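Local coordinates for putative Fe-S biosynthesis protein (Lactobacillus salivarius, PDB 2P2E), which is of unknown function but probably takes part in iron-sulphur cluster biosynthesis, at residues A[41-44]-A[49-52]; A[25-30]-A[58-63]; A[12-17]-A[98-103]. All blocks are in the same frame, centred on the assembly; numbering follows the deposited sequence.

Contact 1 of 3, residues A[41-44]-A[49-52]; sequences GVCS and FRIL
Arg50 leaves strand 49-55 and runs its guanidinium up to the loop 41-44, where it meets Val42 O and the thiol of Cys43. Its CB points toward the loop. CG then takes the position between the backbone N and carbonyl carbon (chi1 62°), and from there to NE the chain is fully extended, which carries the charged end to the loop without a bend. Arg50 NE makes a salt bridge with Asp29 OD2 on the neighbouring strand 24-30. Over one face of the guanidinium lies Leu52 CG, offset toward the rim. Arg50 NH1 donates to Val42 O at 3.1 Å with an N-H...O angle of 166°; the oxygen lies in the guanidinium plane, whereas the nitrogen stands above the carbonyl plane. Arg50 NH2 comes to 3.6 Å from Cys43 SG, an oblique approach, and gives a hydrogen bond to water 1 at 2.9 Å. Water 1 lies 2.8 Å from Val42 O and can donate to it, which would close a ring of bonds. One loop carbonyl is therefore gripped by an arginine N-H and probably also by the water, while the arginine's buried charge is probably balanced by Asp29; these bonds together should limit the guanidinium's rotation.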
loop_
_atom_site.group_PDB
_atom_site.type_symbol
_atom_site.label_atom_id
_atom_site.label_comp_id
_atom_site.label_asym_id
_atom_site.label_seq_id
_atom_site.Cartn_x
_atom_site.Cartn_y
_atom_site.Cartn_z
ATOM N N GLY A 41 4.632 -1.317 -14.828
ATOM C CA GLY A 41 3.219 -0.996 -14.732
ATOM C C GLY A 41 2.858 0.483 -14.758
ATOM O O GLY A 41 3.723 1.364 -14.687
ATOM N N VAL A 42 1.551 0.730 -14.854
ATOM C CA VAL A 42 0.946 2.062 -14.909
ATOM C C VAL A 42 1.465 3.029 -13.851
ATOM O O VAL A 42 1.882 2.620 -12.767
ATOM C CB VAL A 42 -0.583 1.962 -14.738
ATOM C CG1 VAL A 42 -1.241 3.266 -15.152
ATOM C CG2 VAL A 42 -1.121 0.780 -15.559
ATOM N N CYS A 43 1.421 4.321 -14.162
ATOM C CA CYS A 43 1.898 5.323 -13.222
ATOM C C CYS A 43 1.188 6.655 -13.345
ATOM O O CYS A 43 1.372 7.394 -14.311
ATOM C CB CYS A 43 3.408 5.536 -13.388
ATOM S SG CYS A 43 4.367 4.717 -12.095
ATOM N N SER A 44 0.363 6.954 -12.358
ATOM C CA SER A 44 -0.355 8.210 -12.336
ATOM C C SER A 44 0.555 8.999 -11.414
ATOM O O SER A 44 0.359 9.023 -10.196
ATOM C CB SER A 44 -1.727 7.993 -11.706
ATOM O OG SER A 44 -2.206 6.692 -12.024
ATOM N N PHE A 49 -1.203 7.936 -2.894
ATOM C CA PHE A 49 -1.048 6.609 -2.310
ATOM C C PHE A 49 -1.786 5.522 -3.048
ATOM O O PHE A 49 -2.881 5.734 -3.540
ATOM C CB PHE A 49 -1.551 6.607 -0.878
ATOM C CG PHE A 49 -0.626 7.257 0.077
ATOM C CD1 PHE A 49 0.596 6.681 0.365
ATOM C CD2 PHE A 49 -0.980 8.436 0.705
ATOM C CE1 PHE A 49 1.459 7.272 1.275
ATOM C CE2 PHE A 49 -0.124 9.029 1.612
ATOM C CZ PHE A 49 1.094 8.447 1.898
ATOM N N ARG A 50 -1.186 4.346 -3.102
ATOM C CA ARG A 50 -1.814 3.213 -3.753
ATOM C C ARG A 50 -1.118 1.946 -3.279
ATOM O O ARG A 50 0.024 1.994 -2.828
ATOM C CB ARG A 50 -1.695 3.340 -5.266
ATOM C CG ARG A 50 -0.275 3.334 -5.736
ATOM C CD ARG A 50 -0.174 3.223 -7.235
ATOM N NE ARG A 50 1.214 3.329 -7.657
ATOM C CZ ARG A 50 1.639 3.077 -8.886
ATOM N NH1 ARG A 50 0.782 2.699 -9.824
ATOM N NH2 ARG A 50 2.924 3.197 -9.178
ATOM N N ILE A 51 -1.806 0.816 -3.364
ATOM C CA ILE A 51 -1.218 -0.450 -2.949
ATOM C C ILE A 51 -0.673 -1.232 -4.123
ATOM O O ILE A 51 -1.372 -1.462 -5.104
ATOM C CB ILE A 51 -2.229 -1.362 -2.248
ATOM C CG1 ILE A 51 -2.894 -0.608 -1.109
ATOM C CG2 ILE A 51 -1.532 -2.597 -1.712
ATOM C CD1 ILE A 51 -1.919 0.024 -0.188
ATOM N N LEU A 52 0.581 -1.644 -4.012
ATOM C CA LEU A 52 1.217 -2.425 -5.056
ATOM C C LEU A 52 1.538 -3.792 -4.502
ATOM O O LEU A 52 1.926 -3.918 -3.341
ATOM C CB LEU A 52 2.526 -1.775 -5.497
ATOM C CG LEU A 52 2.552 -0.602 -6.469
ATOM C CD1 LEU A 52 1.443 0.382 -6.145
ATOM C CD2 LEU A 52 3.920 0.061 -6.385
HETATM O O HOH W 1 4.320 2.043 -11.431
#

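Contact 2 of 3, residues A[25-30]-A[58-63]; sequences VLLLDF and MDYKKD
The loop between strands 49-55 and 66-70 packs here on strand 24-30 of the mixed sheet, setting the Tyr60 ring against Val25 and Leu27. The two strand residues are alternate ones, so both send their side chains toward the loop, and each crosses the tyrosine at about a right angle. Val25 meets the outer half of the ring: CG1, anti to the backbone N (chi1 173°), sits over one face in a CH-pi contact, 4.2 Å from the centroid and 25° off the normal. The other branch, Val25 CG2, reaches the phenolic end, 3.7 Å from Tyr60 OH. Leu27 covers the root of the residue, with CD2 at 4.0 Å from Tyr60 CD1 in an oblique approach and CD1 at 4.1 Å from Tyr60 CB. On the face opposite Val25, Lys61 CG lies near the rim. Tyr76 of strand 75-77 also touches Val25, Leu27 and Lys61. With an alanine at Tyr60 the ring is gone, and Val25 CG1 and Leu27 CD2 would probably be left facing a gap. No hydrogen bond joins the two segments, so the loop is held to the strand at this point by dispersion and CH-pi contact between buried, mostly apolar groups.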
loop_
_atom_site.group_PDB
_atom_site.type_symbol
_atom_site.label_atom_id
_atom_site.label_comp_id
_atom_site.label_asym_id
_atom_site.label_seq_id
_atom_site.Cartn_x
_atom_site.Cartn_y
_atom_site.Cartn_z
ATOM N N VAL A 25 4.440 -9.750 -1.682
ATOM C CA VAL A 25 4.801 -8.674 -0.770
ATOM C C VAL A 25 3.921 -7.456 -1.075
ATOM O O VAL A 25 3.630 -7.159 -2.226
ATOM C CB VAL A 25 6.295 -8.279 -0.943
ATOM C CG1 VAL A 25 6.625 -7.045 -0.116
ATOM C CG2 VAL A 25 7.182 -9.433 -0.535
ATOM N N LEU A 26 3.493 -6.755 -0.031
ATOM C CA LEU A 26 2.650 -5.579 -0.193
ATOM C C LEU A 26 3.418 -4.282 -0.038
ATOM O O LEU A 26 4.278 -4.153 0.837
ATOM C CB LEU A 26 1.514 -5.600 0.823
ATOM C CG LEU A 26 0.453 -6.667 0.586
ATOM C CD1 LEU A 26 -0.572 -6.622 1.678
ATOM C CD2 LEU A 26 -0.201 -6.425 -0.749
ATOM N N LEU A 27 3.090 -3.319 -0.887
ATOM C CA LEU A 27 3.740 -2.033 -0.832
ATOM C C LEU A 27 2.737 -0.895 -0.766
ATOM O O LEU A 27 1.733 -0.891 -1.480
ATOM C CB LEU A 27 4.615 -1.825 -2.059
ATOM C CG LEU A 27 5.603 -2.916 -2.444
ATOM C CD1 LEU A 27 6.312 -2.464 -3.709
ATOM C CD2 LEU A 27 6.599 -3.173 -1.328
ATOM N N LEU A 28 3.002 0.061 0.112
ATOM C CA LEU A 28 2.170 1.244 0.205
ATOM C C LEU A 28 3.026 2.225 -0.578
ATOM O O LEU A 28 3.955 2.827 -0.047
ATOM C CB LEU A 28 2.021 1.698 1.647
ATOM C CG LEU A 28 1.207 2.976 1.816
ATOM C CD1 LEU A 28 -0.153 2.863 1.128
ATOM C CD2 LEU A 28 1.028 3.226 3.289
ATOM N N ASP A 29 2.719 2.353 -1.858
ATOM C CA ASP A 29 3.482 3.206 -2.742
ATOM C C ASP A 29 3.022 4.647 -2.833
ATOM O O ASP A 29 1.833 4.943 -2.783
ATOM C CB ASP A 29 3.493 2.579 -4.144
ATOM C CG ASP A 29 4.183 3.447 -5.176
ATOM O OD1 ASP A 29 5.343 3.843 -4.935
ATOM O OD2 ASP A 29 3.570 3.722 -6.232
ATOM N N PHE A 30 3.992 5.546 -2.937
ATOM C CA PHE A 30 3.706 6.955 -3.118
ATOM C C PHE A 30 4.057 7.131 -4.594
ATOM O O PHE A 30 5.223 7.116 -4.983
ATOM C CB PHE A 30 4.595 7.827 -2.237
ATOM C CG PHE A 30 4.130 9.241 -2.155
ATOM C CD1 PHE A 30 2.859 9.532 -1.665
ATOM C CD2 PHE A 30 4.928 10.280 -2.609
ATOM C CE1 PHE A 30 2.380 10.836 -1.637
ATOM C CE2 PHE A 30 4.463 11.590 -2.587
ATOM C CZ PHE A 30 3.183 11.866 -2.099
HETATM N N MSE A 58 11.257 -9.418 -7.316
HETATM C CA MSE A 58 11.409 -8.085 -7.887
HETATM C C MSE A 58 12.176 -7.178 -6.929
HETATM O O MSE A 58 12.131 -7.364 -5.713
HETATM C CB MSE A 58 10.024 -7.518 -8.207
HETATM C CG MSE A 58 9.341 -8.255 -9.360
HETATM SE SE MSE A 58 7.400 -8.055 -9.474
HETATM C CE MSE A 58 6.895 -9.954 -9.404
ATOM N N ASP A 59 12.895 -6.207 -7.472
ATOM C CA ASP A 59 13.676 -5.309 -6.631
ATOM C C ASP A 59 12.880 -4.150 -6.044
ATOM O O ASP A 59 12.844 -3.056 -6.599
ATOM C CB ASP A 59 14.869 -4.771 -7.410
ATOM C CG ASP A 59 15.703 -3.807 -6.592
ATOM O OD1 ASP A 59 16.006 -4.127 -5.414
ATOM O OD2 ASP A 59 16.059 -2.734 -7.133
ATOM N N TYR A 60 12.263 -4.409 -4.901
ATOM C CA TYR A 60 11.453 -3.429 -4.210
ATOM C C TYR A 60 12.162 -3.042 -2.934
ATOM O O TYR A 60 11.827 -2.055 -2.299
ATOM C CB TYR A 60 10.108 -4.055 -3.861
ATOM C CG TYR A 60 10.226 -5.194 -2.875
ATOM C CD1 TYR A 60 10.205 -4.958 -1.506
ATOM C CD2 TYR A 60 10.399 -6.505 -3.313
ATOM C CE1 TYR A 60 10.351 -6.000 -0.586
ATOM C CE2 TYR A 60 10.552 -7.558 -2.405
ATOM C CZ TYR A 60 10.527 -7.299 -1.038
ATOM O OH TYR A 60 10.684 -8.328 -0.119
ATOM N N LYS A 61 13.135 -3.845 -2.541
ATOM C CA LYS A 61 13.869 -3.587 -1.312
ATOM C C LYS A 61 14.597 -2.246 -1.257
ATOM O O LYS A 61 14.342 -1.430 -0.375
ATOM C CB LYS A 61 14.876 -4.713 -1.066
ATOM C CG LYS A 61 14.254 -6.072 -0.831
ATOM C CD LYS A 61 13.386 -6.086 0.438
ATOM C CE LYS A 61 14.189 -5.763 1.710
ATOM N NZ LYS A 61 13.343 -5.744 2.964
ATOM N N LYS A 62 15.513 -2.025 -2.190
ATOM C CA LYS A 62 16.288 -0.796 -2.204
ATOM C C LYS A 62 15.439 0.457 -2.021
ATOM O O LYS A 62 15.800 1.350 -1.248
ATOM C CB LYS A 62 17.090 -0.701 -3.499
ATOM C CG LYS A 62 17.964 0.545 -3.609
ATOM C CD LYS A 62 19.012 0.391 -4.724
ATOM C CE LYS A 62 19.726 1.705 -5.058
ATOM N NZ LYS A 62 18.819 2.681 -5.750
ATOM N N ASP A 63 14.302 0.507 -2.713
ATOM C CA ASP A 63 13.409 1.657 -2.636
ATOM C C ASP A 63 12.422 1.592 -1.469
ATOM O O ASP A 63 12.384 2.487 -0.637
ATOM C CB ASP A 63 12.656 1.804 -3.961
ATOM C CG ASP A 63 13.597 1.946 -5.147
ATOM O OD1 ASP A 63 14.464 2.842 -5.097
ATOM O OD2 ASP A 63 13.473 1.165 -6.124
#

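Contact 3 of 3, residues A[12-17]-A[98-103]; sequences AKKLQR and SLLRLT
Helix 9-19 passes the start of strand 100-104 with Lys14 facing Leu100, their CA atoms 8.9 Å apart, the nearest CA pair across the two segments. Ser98 and Leu99 belong to the loop that leads into the strand. The backbones do not touch; side chains bridge them, one ending on a main-chain carbonyl. Lys14 spans the space. Its chain straight as far as CE, it slides along Leu100 in the opposite direction, and its CD packs at 3.9 Å from Leu100 CD2. The bend at chi4 (68°) then turns the ammonium onto the loop, where Lys14 NZ donates to Ser98 O at 2.7 Å. That bond meets the carbonyl at a C=O...N angle of 159°, the nitrogen tilted 15° from the carbonyl plane. Lys14 thus works in two ways, with methylenes on a leucine and a charged end on a main-chain oxygen. Beyond it Leu15, pointing more across than toward the strand, brings CD1 to 4.3 Å from Leu100 CD1, a looser apolar touch. Ile116 of strand 108-118 lies against Lys14, Ile91 of strand 88-93 against Leu100, and Ile72 against Leu15. This is helix-on-sheet packing: a single amphipathic helix rests its apolar side against the mixed sheet and uses a lysine at the margin to tie down the loop entering a strand.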
loop_
_atom_site.group_PDB
_atom_site.type_symbol
_atom_site.label_atom_id
_atom_site.label_comp_id
_atom_site.label_asym_id
_atom_site.label_seq_id
_atom_site.Cartn_x
_atom_site.Cartn_y
_atom_site.Cartn_z
ATOM N N ALA A 12 -9.425 -6.708 4.722
ATOM C CA ALA A 12 -8.489 -7.821 4.715
ATOM C C ALA A 12 -9.014 -8.885 3.768
ATOM O O ALA A 12 -8.270 -9.456 2.991
ATOM C CB ALA A 12 -8.341 -8.392 6.113
ATOM N N LYS A 13 -10.312 -9.135 3.830
ATOM C CA LYS A 13 -10.923 -10.132 2.969
ATOM C C LYS A 13 -10.651 -9.808 1.508
ATOM O O LYS A 13 -10.320 -10.696 0.732
ATOM C CB LYS A 13 -12.434 -10.197 3.227
ATOM C CG LYS A 13 -13.168 -11.325 2.489
ATOM C CD LYS A 13 -12.606 -12.705 2.853
ATOM C CE LYS A 13 -13.502 -13.859 2.358
ATOM N NZ LYS A 13 -13.737 -13.854 0.868
ATOM N N LYS A 14 -10.773 -8.537 1.140
ATOM C CA LYS A 14 -10.541 -8.118 -0.239
ATOM C C LYS A 14 -9.065 -8.223 -0.629
ATOM O O LYS A 14 -8.720 -8.188 -1.815
ATOM C CB LYS A 14 -11.012 -6.679 -0.442
ATOM C CG LYS A 14 -10.777 -6.137 -1.845
ATOM C CD LYS A 14 -10.799 -4.613 -1.844
ATOM C CE LYS A 14 -10.679 -4.024 -3.251
ATOM N NZ LYS A 14 -11.899 -4.298 -4.076
ATOM N N LEU A 15 -8.199 -8.339 0.373
ATOM C CA LEU A 15 -6.766 -8.445 0.146
ATOM C C LEU A 15 -6.293 -9.869 0.325
ATOM O O LEU A 15 -5.130 -10.175 0.093
ATOM C CB LEU A 15 -6.011 -7.538 1.116
ATOM C CG LEU A 15 -6.000 -6.041 0.787
ATOM C CD1 LEU A 15 -5.471 -5.230 1.966
ATOM C CD2 LEU A 15 -5.146 -5.817 -0.448
ATOM N N GLN A 16 -7.210 -10.738 0.722
ATOM C CA GLN A 16 -6.903 -12.138 0.969
ATOM C C GLN A 16 -6.197 -12.844 -0.188
ATOM O O GLN A 16 -5.197 -13.536 0.013
ATOM C CB GLN A 16 -8.193 -12.864 1.315
ATOM C CG GLN A 16 -8.014 -14.130 2.130
ATOM C CD GLN A 16 -9.311 -14.557 2.801
ATOM O OE1 GLN A 16 -10.318 -14.819 2.131
ATOM N NE2 GLN A 16 -9.296 -14.612 4.131
ATOM N N ARG A 17 -6.718 -12.655 -1.398
ATOM C CA ARG A 17 -6.155 -13.274 -2.598
ATOM C C ARG A 17 -4.675 -12.954 -2.808
ATOM O O ARG A 17 -3.975 -13.666 -3.531
ATOM C CB ARG A 17 -6.936 -12.827 -3.832
ATOM C CG ARG A 17 -8.443 -13.012 -3.741
ATOM C CD ARG A 17 -8.833 -14.479 -3.767
ATOM N NE ARG A 17 -8.220 -15.206 -4.880
ATOM C CZ ARG A 17 -8.558 -15.077 -6.160
ATOM N NH1 ARG A 17 -9.521 -14.244 -6.522
ATOM N NH2 ARG A 17 -7.914 -15.778 -7.086
ATOM N N SER A 98 -16.270 -0.243 -4.528
ATOM C CA SER A 98 -15.533 -1.399 -4.036
ATOM C C SER A 98 -14.082 -1.080 -3.723
ATOM O O SER A 98 -13.264 -1.990 -3.576
ATOM C CB SER A 98 -15.583 -2.529 -5.061
ATOM O OG SER A 98 -14.936 -2.156 -6.268
ATOM N N LEU A 99 -13.753 0.202 -3.619
ATOM C CA LEU A 99 -12.379 0.589 -3.335
ATOM C C LEU A 99 -12.056 0.667 -1.852
ATOM O O LEU A 99 -12.951 0.716 -1.000
ATOM C CB LEU A 99 -12.076 1.935 -3.981
ATOM C CG LEU A 99 -11.845 1.917 -5.488
ATOM C CD1 LEU A 99 -11.813 3.344 -6.008
ATOM C CD2 LEU A 99 -10.539 1.218 -5.795
ATOM N N LEU A 100 -10.764 0.674 -1.546
ATOM C CA LEU A 100 -10.331 0.772 -0.170
ATOM C C LEU A 100 -10.145 2.231 0.196
ATOM O O LEU A 100 -10.120 3.104 -0.670
ATOM C CB LEU A 100 -9.020 0.028 0.039
ATOM C CG LEU A 100 -9.084 -1.492 -0.075
ATOM C CD1 LEU A 100 -7.704 -2.071 0.138
ATOM C CD2 LEU A 100 -10.041 -2.046 0.946
ATOM N N ARG A 101 -10.009 2.486 1.490
ATOM C CA ARG A 101 -9.823 3.834 1.987
ATOM C C ARG A 101 -8.631 3.850 2.935
ATOM O O ARG A 101 -8.436 2.923 3.705
ATOM C CB ARG A 101 -11.078 4.280 2.730
ATOM C CG ARG A 101 -11.025 5.704 3.200
ATOM C CD ARG A 101 -12.053 5.942 4.289
ATOM N NE ARG A 101 -13.391 5.564 3.858
ATOM C CZ ARG A 101 -14.058 6.167 2.874
ATOM N NH1 ARG A 101 -13.506 7.189 2.215
ATOM N NH2 ARG A 101 -15.277 5.738 2.539
ATOM N N LEU A 102 -7.832 4.904 2.871
ATOM C CA LEU A 102 -6.682 5.029 3.744
ATOM C C LEU A 102 -6.829 6.272 4.607
ATOM O O LEU A 102 -6.785 7.390 4.099
ATOM C CB LEU A 102 -5.396 5.139 2.927
ATOM C CG LEU A 102 -4.153 5.376 3.798
ATOM C CD1 LEU A 102 -3.838 4.118 4.565
ATOM C CD2 LEU A 102 -2.961 5.794 2.952
ATOM N N THR A 103 -7.007 6.083 5.910
ATOM C CA THR A 103 -7.143 7.218 6.810
ATOM C C THR A 103 -6.110 7.178 7.931
ATOM O O THR A 103 -5.587 6.121 8.257
ATOM C CB THR A 103 -8.557 7.280 7.444
ATOM O OG1 THR A 103 -8.818 6.070 8.161
ATOM C CG2 THR A 103 -9.620 7.487 6.364
#

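In the fold
After strand 4-7 the chain forms helix 9-19, and contact 3 joins that helix to strand 100-104 across 80 intervening residues, the widest closure. Both other contacts nest inside it. Contact 2 links strand 24-30 to the loop that follows strand 49-55, and contact 1, which closes the short turn from the loop 41-44 onto the start of strand 49-55, nests within contact 2. Contacts 1 and 2 touch, since strands 24-30 and 49-55 are sheet neighbours: Leu52 O lies 2.8 Å from Leu27 N. Contact 1 also packs against contact 3 through Phe49 and Leu102. Contacts 2 and 3 lie on opposite sides of the chain's centre, about 18 Å apart between centres.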